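Local structure of suppressor of fused homolog (6LPH) at residues A[100-105]-A[148-153]; A[174-179]-A[195-200]; A[106-111]-A[130-135]; A[94-99]-A[188-193]; A[66-71]-A[229-234]. The protein probably sequesters DNA-binding transcription factors by binding them, and appears here as its N-terminal part in complex with a peptide of Fu. All coordinates share one frame; numbering follows the deposited sequence.

Interaction 1. Residues A[100-105]-A[148-153]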
# COMPACT_ATOMS: atom_id res chain seq x y z
N MET A 100 3.36 1.72 -15.70
CA MET A 100 2.10 0.96 -15.57
C MET A 100 0.88 1.84 -15.28
O MET A 100 -0.24 1.38 -15.39
CB MET A 100 2.23 -0.19 -14.56
CG MET A 100 3.29 -1.20 -14.98
SD MET A 100 3.07 -2.81 -14.19
CE MET A 100 1.85 -3.55 -15.30
N GLY A 101 1.10 3.11 -14.92
CA GLY A 101 -0.01 4.07 -14.82
C GLY A 101 -0.59 4.18 -13.42
O GLY A 101 -1.64 4.83 -13.21
N PHE A 102 0.09 3.55 -12.46
CA PHE A 102 -0.34 3.63 -11.08
C PHE A 102 0.82 3.40 -10.10
O PHE A 102 1.90 2.96 -10.52
CB PHE A 102 -1.47 2.61 -10.82
CG PHE A 102 -1.01 1.17 -10.83
CD1 PHE A 102 -0.67 0.53 -9.65
CD2 PHE A 102 -0.90 0.48 -12.03
CE1 PHE A 102 -0.25 -0.79 -9.65
CE2 PHE A 102 -0.47 -0.83 -12.04
CZ PHE A 102 -0.14 -1.46 -10.85
N GLU A 103 0.61 3.78 -8.83
CA GLU A 103 1.45 3.31 -7.73
C GLU A 103 0.54 2.68 -6.70
O GLU A 103 -0.68 2.93 -6.69
CB GLU A 103 2.30 4.43 -7.08
CG GLU A 103 3.37 5.04 -8.03
CD GLU A 103 4.57 4.14 -8.33
OE1 GLU A 103 4.69 2.99 -7.78
OE2 GLU A 103 5.44 4.62 -9.10
N LEU A 104 1.14 1.85 -5.84
CA LEU A 104 0.41 1.20 -4.78
C LEU A 104 0.41 2.03 -3.50
O LEU A 104 1.44 2.63 -3.13
CB LEU A 104 1.09 -0.13 -4.45
CG LEU A 104 1.09 -1.15 -5.62
CD1 LEU A 104 1.96 -2.35 -5.28
CD2 LEU A 104 -0.34 -1.60 -5.94
N THR A 105 -0.75 2.07 -2.82
CA THR A 105 -0.80 2.57 -1.45
C THR A 105 -1.41 1.53 -0.49
O THR A 105 -2.04 0.55 -0.92
CB THR A 105 -1.51 3.93 -1.31
OG1 THR A 105 -2.92 3.75 -1.34
CG2 THR A 105 -1.10 4.92 -2.47
N ASN A 148 -0.36 -7.26 -16.17
CA ASN A 148 -1.65 -6.63 -15.81
C ASN A 148 -1.43 -5.51 -14.79
O ASN A 148 -0.81 -5.73 -13.75
CB ASN A 148 -2.71 -7.61 -15.21
CG ASN A 148 -2.54 -9.07 -15.64
OD1 ASN A 148 -2.34 -9.40 -16.82
ND2 ASN A 148 -2.69 -9.98 -14.67
N GLY A 149 -1.94 -4.31 -15.09
CA GLY A 149 -2.01 -3.22 -14.11
C GLY A 149 -3.20 -3.49 -13.19
O GLY A 149 -3.92 -4.48 -13.34
N LEU A 150 -3.42 -2.62 -12.22
CA LEU A 150 -4.54 -2.79 -11.30
C LEU A 150 -5.51 -1.66 -11.53
O LEU A 150 -5.07 -0.56 -11.82
CB LEU A 150 -4.05 -2.77 -9.86
CG LEU A 150 -3.13 -3.95 -9.47
CD1 LEU A 150 -2.52 -3.72 -8.09
CD2 LEU A 150 -3.92 -5.25 -9.49
N CYS A 151 -6.81 -1.95 -11.43
CA CYS A 151 -7.87 -0.94 -11.56
C CYS A 151 -8.71 -0.93 -10.27
O CYS A 151 -8.77 -1.94 -9.55
CB CYS A 151 -8.82 -1.24 -12.74
SG CYS A 151 -8.07 -1.74 -14.32
N PHE A 152 -9.38 0.18 -10.01
CA PHE A 152 -10.30 0.26 -8.86
C PHE A 152 -11.42 -0.78 -8.99
O PHE A 152 -12.06 -0.91 -10.04
CB PHE A 152 -10.87 1.67 -8.71
CG PHE A 152 -9.84 2.75 -8.85
CD1 PHE A 152 -8.59 2.64 -8.21
CD2 PHE A 152 -10.09 3.88 -9.65
CE1 PHE A 152 -7.63 3.63 -8.36
CE2 PHE A 152 -9.13 4.88 -9.80
CZ PHE A 152 -7.90 4.76 -9.15
N GLY A 153 -11.63 -1.54 -7.93
CA GLY A 153 -12.61 -2.60 -7.94
C GLY A 153 -12.00 -3.98 -8.14
O GLY A 153 -12.67 -4.96 -7.87

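Interaction 2. Residues A[174-179]-A[195-200]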
# COMPACT_ATOMS: atom_id res chain seq x y z
N LEU A 174 -8.36 -6.30 -2.07
CA LEU A 174 -9.15 -5.57 -3.10
C LEU A 174 -8.42 -4.31 -3.39
O LEU A 174 -7.58 -3.91 -2.58
CB LEU A 174 -10.60 -5.23 -2.65
CG LEU A 174 -11.46 -6.41 -2.21
CD1 LEU A 174 -12.90 -5.99 -1.85
CD2 LEU A 174 -11.43 -7.46 -3.31
N VAL A 175 -8.75 -3.68 -4.53
CA VAL A 175 -8.10 -2.45 -4.98
C VAL A 175 -9.10 -1.29 -5.03
O VAL A 175 -10.14 -1.38 -5.67
CB VAL A 175 -7.43 -2.61 -6.36
CG1 VAL A 175 -6.72 -1.31 -6.79
CG2 VAL A 175 -6.44 -3.77 -6.34
N ALA A 176 -8.79 -0.23 -4.28
CA ALA A 176 -9.64 0.96 -4.23
C ALA A 176 -8.83 2.17 -4.67
O ALA A 176 -7.59 2.10 -4.73
CB ALA A 176 -10.17 1.17 -2.80
N GLN A 177 -9.53 3.26 -5.00
CA GLN A 177 -8.83 4.50 -5.27
C GLN A 177 -8.42 5.07 -3.92
O GLN A 177 -9.23 5.12 -3.01
CB GLN A 177 -9.72 5.50 -6.00
CG GLN A 177 -8.92 6.75 -6.33
CD GLN A 177 -9.74 7.77 -7.06
OE1 GLN A 177 -10.97 7.74 -7.03
NE2 GLN A 177 -9.07 8.68 -7.71
N ASP A 178 -7.16 5.46 -3.78
CA ASP A 178 -6.70 6.15 -2.57
C ASP A 178 -7.51 7.45 -2.35
O ASP A 178 -7.47 8.34 -3.19
CB ASP A 178 -5.17 6.42 -2.63
CG ASP A 178 -4.63 6.95 -1.31
OD1 ASP A 178 -3.78 6.24 -0.73
OD2 ASP A 178 -5.06 8.04 -0.85
N PRO A 179 -8.24 7.56 -1.23
CA PRO A 179 -9.16 8.68 -0.99
C PRO A 179 -8.45 10.05 -0.89
O PRO A 179 -9.03 11.07 -1.25
CB PRO A 179 -9.82 8.31 0.36
CG PRO A 179 -8.83 7.43 1.04
CD PRO A 179 -8.14 6.66 -0.05
N GLN A 195 -5.07 1.93 -3.93
CA GLN A 195 -4.94 1.53 -2.53
C GLN A 195 -5.37 0.08 -2.35
O GLN A 195 -6.51 -0.32 -2.66
CB GLN A 195 -5.76 2.43 -1.61
CG GLN A 195 -5.57 2.11 -0.13
CD GLN A 195 -6.36 3.04 0.75
OE1 GLN A 195 -6.21 4.27 0.68
NE2 GLN A 195 -7.24 2.47 1.56
N ILE A 196 -4.43 -0.69 -1.83
CA ILE A 196 -4.66 -2.09 -1.54
C ILE A 196 -5.43 -2.17 -0.22
O ILE A 196 -5.15 -1.42 0.72
CB ILE A 196 -3.29 -2.81 -1.57
CG1 ILE A 196 -3.01 -3.37 -2.97
CG2 ILE A 196 -3.24 -4.04 -0.71
CD1 ILE A 196 -3.48 -2.54 -4.11
N VAL A 197 -6.43 -3.06 -0.16
CA VAL A 197 -7.26 -3.25 1.06
C VAL A 197 -7.30 -4.74 1.40
O VAL A 197 -7.73 -5.53 0.59
CB VAL A 197 -8.72 -2.74 0.86
CG1 VAL A 197 -9.59 -2.90 2.12
CG2 VAL A 197 -8.71 -1.30 0.42
N GLY A 198 -6.88 -5.11 2.62
CA GLY A 198 -6.90 -6.51 3.01
C GLY A 198 -8.34 -6.92 3.30
O GLY A 198 -9.10 -6.16 3.90
N VAL A 199 -8.72 -8.12 2.86
CA VAL A 199 -10.08 -8.63 3.01
C VAL A 199 -10.13 -10.12 3.42
O VAL A 199 -9.15 -10.89 3.23
CB VAL A 199 -10.96 -8.41 1.73
CG1 VAL A 199 -11.16 -6.92 1.44
CG2 VAL A 199 -10.36 -9.13 0.51
N PHE A 200 -11.29 -10.51 3.93
CA PHE A 200 -11.59 -11.90 4.32
C PHE A 200 -11.83 -12.72 3.06
O PHE A 200 -12.05 -12.17 1.94
CB PHE A 200 -12.87 -11.95 5.19
CG PHE A 200 -12.65 -11.64 6.64
CD1 PHE A 200 -12.96 -12.59 7.62
CD2 PHE A 200 -12.18 -10.38 7.06
CE1 PHE A 200 -12.77 -12.31 8.97
CE2 PHE A 200 -11.98 -10.10 8.41
CZ PHE A 200 -12.27 -11.07 9.37

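Interaction 3. Residues A[106-111]-A[130-135]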
# COMPACT_ATOMS: atom_id res chain seq x y z
N PHE A 106 -1.21 1.74 0.81
CA PHE A 106 -1.77 0.80 1.78
C PHE A 106 -1.98 1.58 3.08
O PHE A 106 -1.17 2.45 3.43
CB PHE A 106 -0.81 -0.37 1.95
CG PHE A 106 -1.25 -1.43 2.96
CD1 PHE A 106 -2.46 -2.13 2.80
CD2 PHE A 106 -0.41 -1.78 4.01
CE1 PHE A 106 -2.85 -3.13 3.68
CE2 PHE A 106 -0.78 -2.83 4.91
CZ PHE A 106 -2.01 -3.48 4.75
N ARG A 107 -3.12 1.34 3.74
CA ARG A 107 -3.41 1.99 5.03
C ARG A 107 -3.51 0.94 6.11
O ARG A 107 -4.36 0.03 6.05
CB ARG A 107 -4.66 2.84 4.97
CG ARG A 107 -4.51 4.02 3.97
CD ARG A 107 -5.75 4.87 3.92
NE ARG A 107 -5.63 5.89 2.86
CZ ARG A 107 -5.03 7.08 3.02
NH1 ARG A 107 -4.50 7.42 4.22
NH2 ARG A 107 -4.98 7.95 2.00
N LEU A 108 -2.65 1.06 7.09
CA LEU A 108 -2.56 -0.01 8.10
C LEU A 108 -2.90 0.49 9.52
O LEU A 108 -2.21 1.36 10.07
CB LEU A 108 -1.18 -0.64 8.04
CG LEU A 108 -0.85 -1.63 9.19
CD1 LEU A 108 -1.75 -2.86 9.13
CD2 LEU A 108 0.63 -2.02 9.13
N ALA A 109 -3.96 -0.06 10.11
CA ALA A 109 -4.44 0.37 11.43
C ALA A 109 -3.37 0.12 12.49
O ALA A 109 -2.70 -0.92 12.48
CB ALA A 109 -5.75 -0.34 11.80
N LYS A 110 -3.18 1.10 13.37
CA LYS A 110 -2.27 0.94 14.47
C LYS A 110 -2.90 -0.06 15.40
O LYS A 110 -4.12 -0.06 15.58
CB LYS A 110 -2.02 2.28 15.20
CG LYS A 110 -1.34 3.32 14.30
CD LYS A 110 -0.76 4.45 15.11
CE LYS A 110 -0.32 5.57 14.18
NZ LYS A 110 0.13 6.77 14.93
N THR A 111 -2.07 -0.91 15.97
CA THR A 111 -2.54 -1.93 16.90
C THR A 111 -2.84 -1.29 18.27
O THR A 111 -2.46 -0.15 18.52
CB THR A 111 -1.47 -3.01 17.07
OG1 THR A 111 -0.26 -2.39 17.52
CG2 THR A 111 -1.21 -3.72 15.74
N THR A 130 7.48 -2.14 8.94
CA THR A 130 8.06 -2.11 7.61
C THR A 130 7.64 -3.31 6.80
O THR A 130 7.88 -3.38 5.61
CB THR A 130 9.61 -2.00 7.63
OG1 THR A 130 10.15 -3.06 8.45
CG2 THR A 130 10.09 -0.65 8.19
N TRP A 131 6.97 -4.26 7.44
CA TRP A 131 6.49 -5.43 6.69
C TRP A 131 5.64 -5.11 5.46
O TRP A 131 5.70 -5.85 4.48
CB TRP A 131 5.87 -6.51 7.61
CG TRP A 131 4.53 -6.11 8.20
CD1 TRP A 131 4.27 -5.65 9.48
CD2 TRP A 131 3.21 -6.11 7.51
NE1 TRP A 131 2.93 -5.38 9.64
CE2 TRP A 131 2.24 -5.63 8.50
CE3 TRP A 131 2.77 -6.44 6.23
CZ2 TRP A 131 0.88 -5.52 8.20
CZ3 TRP A 131 1.40 -6.32 5.94
CH2 TRP A 131 0.48 -5.85 6.89
N PRO A 132 4.85 -3.99 5.47
CA PRO A 132 4.06 -3.71 4.25
C PRO A 132 4.91 -3.41 3.01
O PRO A 132 4.42 -3.57 1.89
CB PRO A 132 3.19 -2.50 4.68
CG PRO A 132 3.02 -2.77 6.18
CD PRO A 132 4.43 -3.10 6.56
N ALA A 133 6.16 -3.00 3.21
CA ALA A 133 7.09 -2.80 2.09
C ALA A 133 7.33 -4.08 1.27
O ALA A 133 7.33 -4.00 0.05
CB ALA A 133 8.41 -2.18 2.56
N ASN A 134 7.56 -5.22 1.95
CA ASN A 134 7.60 -6.55 1.31
C ASN A 134 6.34 -6.85 0.54
O ASN A 134 6.41 -7.43 -0.53
CB ASN A 134 7.67 -7.68 2.34
CG ASN A 134 9.00 -7.79 3.01
OD1 ASN A 134 9.08 -8.31 4.12
ND2 ASN A 134 10.06 -7.32 2.35
N LEU A 135 5.19 -6.54 1.14
CA LEU A 135 3.92 -6.81 0.52
C LEU A 135 3.82 -6.02 -0.80
O LEU A 135 3.48 -6.60 -1.85
CB LEU A 135 2.76 -6.44 1.47
CG LEU A 135 1.36 -6.52 0.83
CD1 LEU A 135 1.00 -7.95 0.45
CD2 LEU A 135 0.29 -5.89 1.72

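Interaction 4. Residues A[94-99]-A[188-193]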
# COMPACT_ATOMS: atom_id res chain seq x y z
N GLY A 94 1.64 7.79 -28.08
CA GLY A 94 0.19 7.74 -27.87
C GLY A 94 -0.29 7.10 -26.58
O GLY A 94 -1.50 7.05 -26.34
N VAL A 95 0.62 6.60 -25.74
CA VAL A 95 0.22 6.14 -24.41
C VAL A 95 0.28 7.30 -23.40
O VAL A 95 1.29 8.02 -23.30
CB VAL A 95 1.01 4.88 -23.92
CG1 VAL A 95 2.48 5.18 -23.66
CG2 VAL A 95 0.39 4.31 -22.65
N THR A 96 -0.82 7.47 -22.67
CA THR A 96 -1.00 8.56 -21.72
C THR A 96 -0.54 8.21 -20.27
O THR A 96 -0.24 9.09 -19.48
CB THR A 96 -2.48 9.02 -21.74
OG1 THR A 96 -2.78 9.60 -23.02
CG2 THR A 96 -2.72 10.04 -20.72
N ARG A 97 -0.48 6.92 -19.97
CA ARG A 97 -0.06 6.44 -18.63
C ARG A 97 1.44 6.66 -18.33
O ARG A 97 2.28 6.63 -19.23
CB ARG A 97 -0.33 4.95 -18.52
CG ARG A 97 -1.77 4.53 -18.69
CD ARG A 97 -1.94 3.07 -18.32
NE ARG A 97 -0.68 2.36 -18.46
CZ ARG A 97 -0.31 1.67 -19.53
NH1 ARG A 97 -1.12 1.57 -20.59
NH2 ARG A 97 0.88 1.07 -19.54
N SER A 98 1.78 6.81 -17.05
CA SER A 98 3.18 6.87 -16.65
C SER A 98 3.56 5.44 -16.25
O SER A 98 3.07 4.94 -15.25
CB SER A 98 3.35 7.81 -15.45
OG SER A 98 4.69 7.81 -14.97
N GLY A 99 4.41 4.77 -17.03
CA GLY A 99 4.79 3.38 -16.74
C GLY A 99 3.55 2.52 -16.75
O GLY A 99 2.75 2.62 -17.69
N THR A 188 5.70 12.64 -16.69
CA THR A 188 5.84 11.36 -17.42
C THR A 188 4.51 10.63 -17.69
O THR A 188 4.51 9.51 -18.17
CB THR A 188 6.86 10.39 -16.78
OG1 THR A 188 6.46 10.08 -15.44
CG2 THR A 188 8.29 10.98 -16.78
N GLY A 189 3.38 11.26 -17.39
CA GLY A 189 2.11 10.58 -17.64
C GLY A 189 1.21 10.54 -16.44
O GLY A 189 1.53 11.12 -15.41
N THR A 190 0.08 9.86 -16.57
CA THR A 190 -0.89 9.83 -15.47
C THR A 190 -0.45 8.74 -14.47
O THR A 190 0.16 7.74 -14.85
CB THR A 190 -2.32 9.52 -15.95
OG1 THR A 190 -2.31 8.27 -16.66
CG2 THR A 190 -2.87 10.65 -16.91
N VAL A 191 -0.77 8.98 -13.21
CA VAL A 191 -0.50 8.03 -12.10
C VAL A 191 -1.77 7.97 -11.26
O VAL A 191 -2.14 8.98 -10.65
CB VAL A 191 0.67 8.51 -11.24
CG1 VAL A 191 0.89 7.59 -10.00
CG2 VAL A 191 1.95 8.56 -12.08
N ASP A 192 -2.44 6.81 -11.25
CA ASP A 192 -3.55 6.55 -10.32
C ASP A 192 -2.93 6.03 -9.02
O ASP A 192 -2.01 5.23 -9.09
CB ASP A 192 -4.41 5.38 -10.84
CG ASP A 192 -5.35 5.77 -11.96
OD1 ASP A 192 -5.38 6.96 -12.33
OD2 ASP A 192 -6.07 4.88 -12.49
N PHE A 193 -3.43 6.41 -7.85
CA PHE A 193 -2.97 5.77 -6.61
C PHE A 193 -3.92 4.65 -6.23
O PHE A 193 -5.08 4.89 -5.85
CB PHE A 193 -2.75 6.81 -5.50
CG PHE A 193 -1.59 7.74 -5.80
CD1 PHE A 193 -1.77 8.93 -6.53
CD2 PHE A 193 -0.31 7.38 -5.43
CE1 PHE A 193 -0.68 9.76 -6.86
CE2 PHE A 193 0.78 8.19 -5.76
CZ PHE A 193 0.60 9.37 -6.46

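Interaction 5. Residues A[66-71]-A[229-234]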
# COMPACT_ATOMS: atom_id res chain seq x y z
N ARG A 66 -14.96 11.46 9.30
CA ARG A 66 -14.91 10.49 8.20
C ARG A 66 -14.60 9.09 8.65
O ARG A 66 -14.28 8.25 7.81
CB ARG A 66 -13.86 10.89 7.18
CG ARG A 66 -14.03 12.28 6.65
CD ARG A 66 -13.09 12.50 5.48
NE ARG A 66 -13.29 13.84 4.95
CZ ARG A 66 -14.24 14.19 4.09
NH1 ARG A 66 -15.11 13.29 3.62
NH2 ARG A 66 -14.33 15.44 3.68
N ASN A 67 -14.67 8.83 9.96
CA ASN A 67 -14.42 7.48 10.48
C ASN A 67 -13.07 6.97 10.01
O ASN A 67 -12.97 5.82 9.57
CB ASN A 67 -15.50 6.49 10.02
CG ASN A 67 -16.81 6.63 10.76
OD1 ASN A 67 -16.85 7.04 11.92
ND2 ASN A 67 -17.88 6.26 10.10
N VAL A 68 -12.05 7.82 10.08
CA VAL A 68 -10.69 7.39 9.76
C VAL A 68 -9.90 7.23 11.06
O VAL A 68 -9.70 8.21 11.79
CB VAL A 68 -9.99 8.38 8.82
CG1 VAL A 68 -8.63 7.81 8.38
CG2 VAL A 68 -10.88 8.67 7.61
N PRO A 69 -9.48 5.99 11.38
CA PRO A 69 -8.72 5.76 12.60
C PRO A 69 -7.25 6.16 12.35
O PRO A 69 -6.83 6.34 11.18
CB PRO A 69 -8.83 4.23 12.76
CG PRO A 69 -8.71 3.75 11.34
CD PRO A 69 -9.55 4.76 10.56
N PRO A 70 -6.47 6.30 13.42
CA PRO A 70 -5.03 6.53 13.21
C PRO A 70 -4.42 5.33 12.52
O PRO A 70 -4.79 4.18 12.82
CB PRO A 70 -4.45 6.65 14.63
CG PRO A 70 -5.59 6.44 15.57
CD PRO A 70 -6.87 6.27 14.85
N HIS A 71 -3.50 5.59 11.59
CA HIS A 71 -2.93 4.52 10.81
C HIS A 71 -1.63 4.92 10.17
O HIS A 71 -1.23 6.10 10.20
CB HIS A 71 -3.94 4.01 9.78
CG HIS A 71 -4.30 5.02 8.69
ND1 HIS A 71 -5.31 5.92 8.82
CD2 HIS A 71 -3.80 5.18 7.41
CE1 HIS A 71 -5.42 6.64 7.69
NE2 HIS A 71 -4.48 6.20 6.83
N TRP A 229 -12.01 5.57 4.61
CA TRP A 229 -10.77 5.45 3.85
C TRP A 229 -10.21 4.07 3.74
O TRP A 229 -9.05 3.91 3.34
CB TRP A 229 -9.70 6.36 4.43
CG TRP A 229 -9.90 7.82 4.15
CD1 TRP A 229 -11.04 8.46 3.65
CD2 TRP A 229 -8.94 8.89 4.41
NE1 TRP A 229 -10.85 9.81 3.58
CE2 TRP A 229 -9.61 10.14 4.01
CE3 TRP A 229 -7.64 8.93 4.92
CZ2 TRP A 229 -8.97 11.38 4.12
CZ3 TRP A 229 -7.01 10.19 5.02
CH2 TRP A 229 -7.66 11.37 4.63
N LEU A 230 -11.02 3.07 4.09
CA LEU A 230 -10.68 1.65 3.87
C LEU A 230 -9.33 1.28 4.49
O LEU A 230 -8.45 0.75 3.83
CB LEU A 230 -10.76 1.30 2.37
CG LEU A 230 -12.18 1.34 1.78
CD1 LEU A 230 -12.17 1.30 0.25
CD2 LEU A 230 -13.07 0.24 2.35
N VAL A 231 -9.18 1.57 5.77
CA VAL A 231 -7.98 1.21 6.49
C VAL A 231 -8.03 -0.29 6.76
O VAL A 231 -9.06 -0.83 7.19
CB VAL A 231 -7.88 2.01 7.81
CG1 VAL A 231 -6.75 1.47 8.71
CG2 VAL A 231 -7.70 3.50 7.50
N THR A 232 -6.92 -0.96 6.51
CA THR A 232 -6.82 -2.40 6.84
C THR A 232 -6.38 -2.64 8.28
O THR A 232 -5.33 -2.14 8.70
CB THR A 232 -5.80 -3.07 5.91
OG1 THR A 232 -6.22 -2.90 4.56
CG2 THR A 232 -5.64 -4.58 6.24
N ASN A 233 -7.19 -3.42 9.04
CA ASN A 233 -6.87 -3.81 10.41
C ASN A 233 -6.56 -5.32 10.42
O ASN A 233 -7.46 -6.13 10.26
CB ASN A 233 -8.04 -3.48 11.36
CG ASN A 233 -7.88 -4.14 12.72
OD1 ASN A 233 -6.78 -4.50 13.14
ND2 ASN A 233 -9.01 -4.34 13.42
N MET A 234 -5.29 -5.68 10.58
CA MET A 234 -4.88 -7.11 10.48
C MET A 234 -5.48 -7.99 11.57
O MET A 234 -5.50 -9.22 11.43
CB MET A 234 -3.35 -7.25 10.45
CG MET A 234 -2.70 -6.49 9.27
SD MET A 234 -3.24 -7.09 7.63
CE MET A 234 -2.56 -8.75 7.69
O HOH W 1 -11.30 5.09 7.33

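Interaction 1. Residues A[100-105]-A[148-153]
The middle of strand 97-109, just past the corner the chain turns at Met-100 and Gly-101, packs against the loop that follows helix 131-146, with Phe-102 and Leu-104 meeting Gly-149 and Leu-150. No hydrogen bond spans the two segments. On the strand side Phe-102 contributes most: its CG lies between the backbone N and the carbonyl carbon (chi1 71°), and the ring reaches the loop backbone obliquely, CE2 standing 3.5 Å from Gly-149 CA and equally close to Leu-150 N. A beta carbon on Gly-149 would sit tight against the same CE2. Leu-150 CB lies above one ring face, displaced toward the rim, while its CD1 is 4.0 Å from Phe-102 CE1. This is the side of the mixed sheet that helix 131-146 covers: Cys-143 touches both Phe-102 and Leu-150, and Ile-139 touches Leu-104. The Leu-104 and Leu-150 side chains cross at about a right angle, with Leu-104 CD2 3.7 Å from Leu-150 CD1, and that same CD2 lies in the plane of the Phe-102 ring, at its edge. An alanine in place of Phe-102 would probably open a gap beside Leu-104 and leave Leu-150 and the Gly-149 backbone without the ring they rest on. At the corner, Met-100 bends at its last torsion (chi3 84°) and brings CE to 3.8 Å from Asn-148 O.

Interaction 2. Residues A[174-179]-A[195-200]
Leu-174 to Ala-176 pair with Gln-195 to Val-197 as adjacent antiparallel strands of a beta hairpin. Four backbone hydrogen bonds join them, two in each of the hydrogen-bonded pairs Leu-174/Val-197 and Ala-176/Gln-195. The one from Ala-176 N to Gln-195 O, 2.8 Å, is almost straight at 175°, and its return bond from Gln-195 N to Ala-176 O is shorter, 2.6 Å. Between the two hydrogen-bonded pairs lies the non-hydrogen-bonded pair Val-175/Ile-196. Apolar contacts follow on both faces. Leu-174 lies across Val-199, its CG 3.7 Å from Val-199 CG1, and on the opposite face Val-175 CG2 meets Ile-196 CD1 at 3.9 Å. The polar contact is indirect. Gln-195 sets out with CG anti to the backbone N (chi1 -175°) and runs on extended, and its OE1 stands 3.4 Å from Asp-178 OD1, both acceptors. Arg-107 serves both residues, bonding Gln-195 OE1 through NE and forming a salt bridge to Asp-178 OD2 through NH2, while Thr-105 OG1 hydrogen-bonds OD1. Pro-179 CD lies 3.2 Å from Gln-195 OE1. Helix 201-219 covers the Leu-174 and Ala-176 face through Leu-216, Ile-196 packs on Leu-104 and Phe-106 of strand 97-109, and Val-175 pairs outward with Gly-153 and Asp-154.

Interaction 3. Residues A[106-111]-A[130-135]
The ring of Phe-106 and the six-membered ring of Trp-131 meet obliquely, their planes 67° apart and their centroids 6.0 Å from each other. One face of the Trp-131 ring system is occupied by Pro-132, whose CG lies 3.5 Å above the plane, over its centre. Over a face of the Phe-106 ring sits Leu-135 CD2, at 4.5 Å from CZ. These side chains form the interface between the start of helix 131-146 and strand 97-109, a helix packed on a face of the mixed sheet. The local axes approach to 10.5 Å and run at 146° to each other. With CG anti to the backbone N (chi1 179°), Phe-106 extends toward the helix. Its CE2 is 3.8 Å from Trp-131 CH2, and its CD2 touches Pro-132 CB, the proline lying across the phenylalanine side chain. Tyr-74 of the adjacent strand 71-77 also packs against Phe-106, Leu-108 and Pro-132. The helix start faces the bound peptide as well: Thr-130 OG1 hydrogen-bonds a polar side chain there, and Trp-131 packs on a polar side chain of it. An alanine in place of Trp-131 would probably open a gap beside Phe-106 CE2, take away the ring under Pro-132 CG and leave the Leu-108 methyls without the indole atom CZ2 they rest against. Leu-108 and Trp-131 come together tip to tip, with Leu-108 CD2 3.6 Å from Trp-131 CZ2 and 3.9 Å from Pro-132 CG.

Interaction 4. Residues A[94-99]-A[188-193]
Ser-98 carries OG anti to its backbone N (chi1 176°), and Thr-188 holds OG1 between its own backbone N and carbonyl carbon (chi1 59°), which places Ser-98 OG and Thr-188 OG1 2.9 Å apart. Both hydroxyls are hydrogen-bonded to the backbone of Asp-81, Ser-98 OG at its N and Thr-188 OG1 at its O. The backbones themselves form a parallel bridge between Arg-97 and Thr-190. Thr-190 N donates to Thr-96 O at 3.0 Å, and Ser-98 N returns a bond of 2.9 Å to Thr-190 O. The two backbones are especially close at Gly-189, whose CA is 4.0 Å from Ser-98 CA; a beta carbon there would run into the backbone of Thr-96 to Ser-98, and its backbone angles also call for glycine. Carbon contacts complete the joint: Ser-98 CB lies 3.7 Å from Val-191 CG2, and the methyls CG2 of Thr-96 and Thr-190 meet at 3.9 Å. On the far side of its strand Arg-97 folds back, NH2 bonding Gly-99 O. Beyond the corner at Ser-98 and Gly-99, strand 97-109 continues beside strand 189-199 through bonds of Gly-101 and Glu-103 to Asp-192, while Val-191 pairs on its other flank with Ile-184 of strand 172-186.

Interaction 5. Residues A[66-71]-A[229-234]
Val-68 and Trp-229 make the nearest backbone approach of the two loops, CA to CA 6.2 Å, and there a water bridges the two segments, accepting from Trp-229 N and donating to Asn-67 O, each at 2.9 Å. Val-68 then lays CG2 over a face of the indole in a CH-pi contact, 3.8 Å from the centroid of the Trp-229 five-membered ring and 14° off its normal. Beside it Arg-66 runs extended, CD 4.0 Å from Trp-229 NE1. Asn-67 and Val-68 form a G1 beta bulge facing Asp-63, in the connection between strands 54-60 and 71-77; the partner loop follows helix 201-219 and is fastened to strand 97-109 by backbone bonds of Thr-232 with Arg-107 and Ala-109. Tyr-60 of strand 54-60 brings its ring against both Trp-229 and His-71. His-71 holds CG between the backbone N and the carbonyl carbon (chi1 66°), and a second CH-pi contact sets Val-231 CG2 over a face of its ring, 3.8 Å from the imidazole centroid. The rotation of that ring is fixed by its own segment: ND1 donates to Pro-69 O at 2.8 Å with a nearly straight 175° angle, the acceptor lying in the ring plane. NE2 hydrogen-bonds Arg-107 NH1, an arrangement consistent with a neutral imidazole. Pro-69 and Val-231 lie alongside each other with their side chains running oppositely, Pro-69 CD reaching Val-231 CG2 at 3.8 Å.

How the interactions relate
From the N terminus, interaction 5 opens first and closes last, joining the loop before strand 71-77 to the loop after helix 201-219 and enclosing the other four. Within it, interaction 4 ties the beginnings of strands 97-109 and 189-199; inside that span interaction 1 brings residues 148-153 back to strand 97-109, and inside interaction 1 lies interaction 3, closed earliest by helix 131-146. Interaction 2 follows interaction 1 in series and crosses interaction 4, since its hairpin strands alternate with those segments. Arg-107 links interactions 2, 3 and 5, while interactions 4 and 5 lie about 28 Å apart, centre to centre, on opposite sides of the chain's centre.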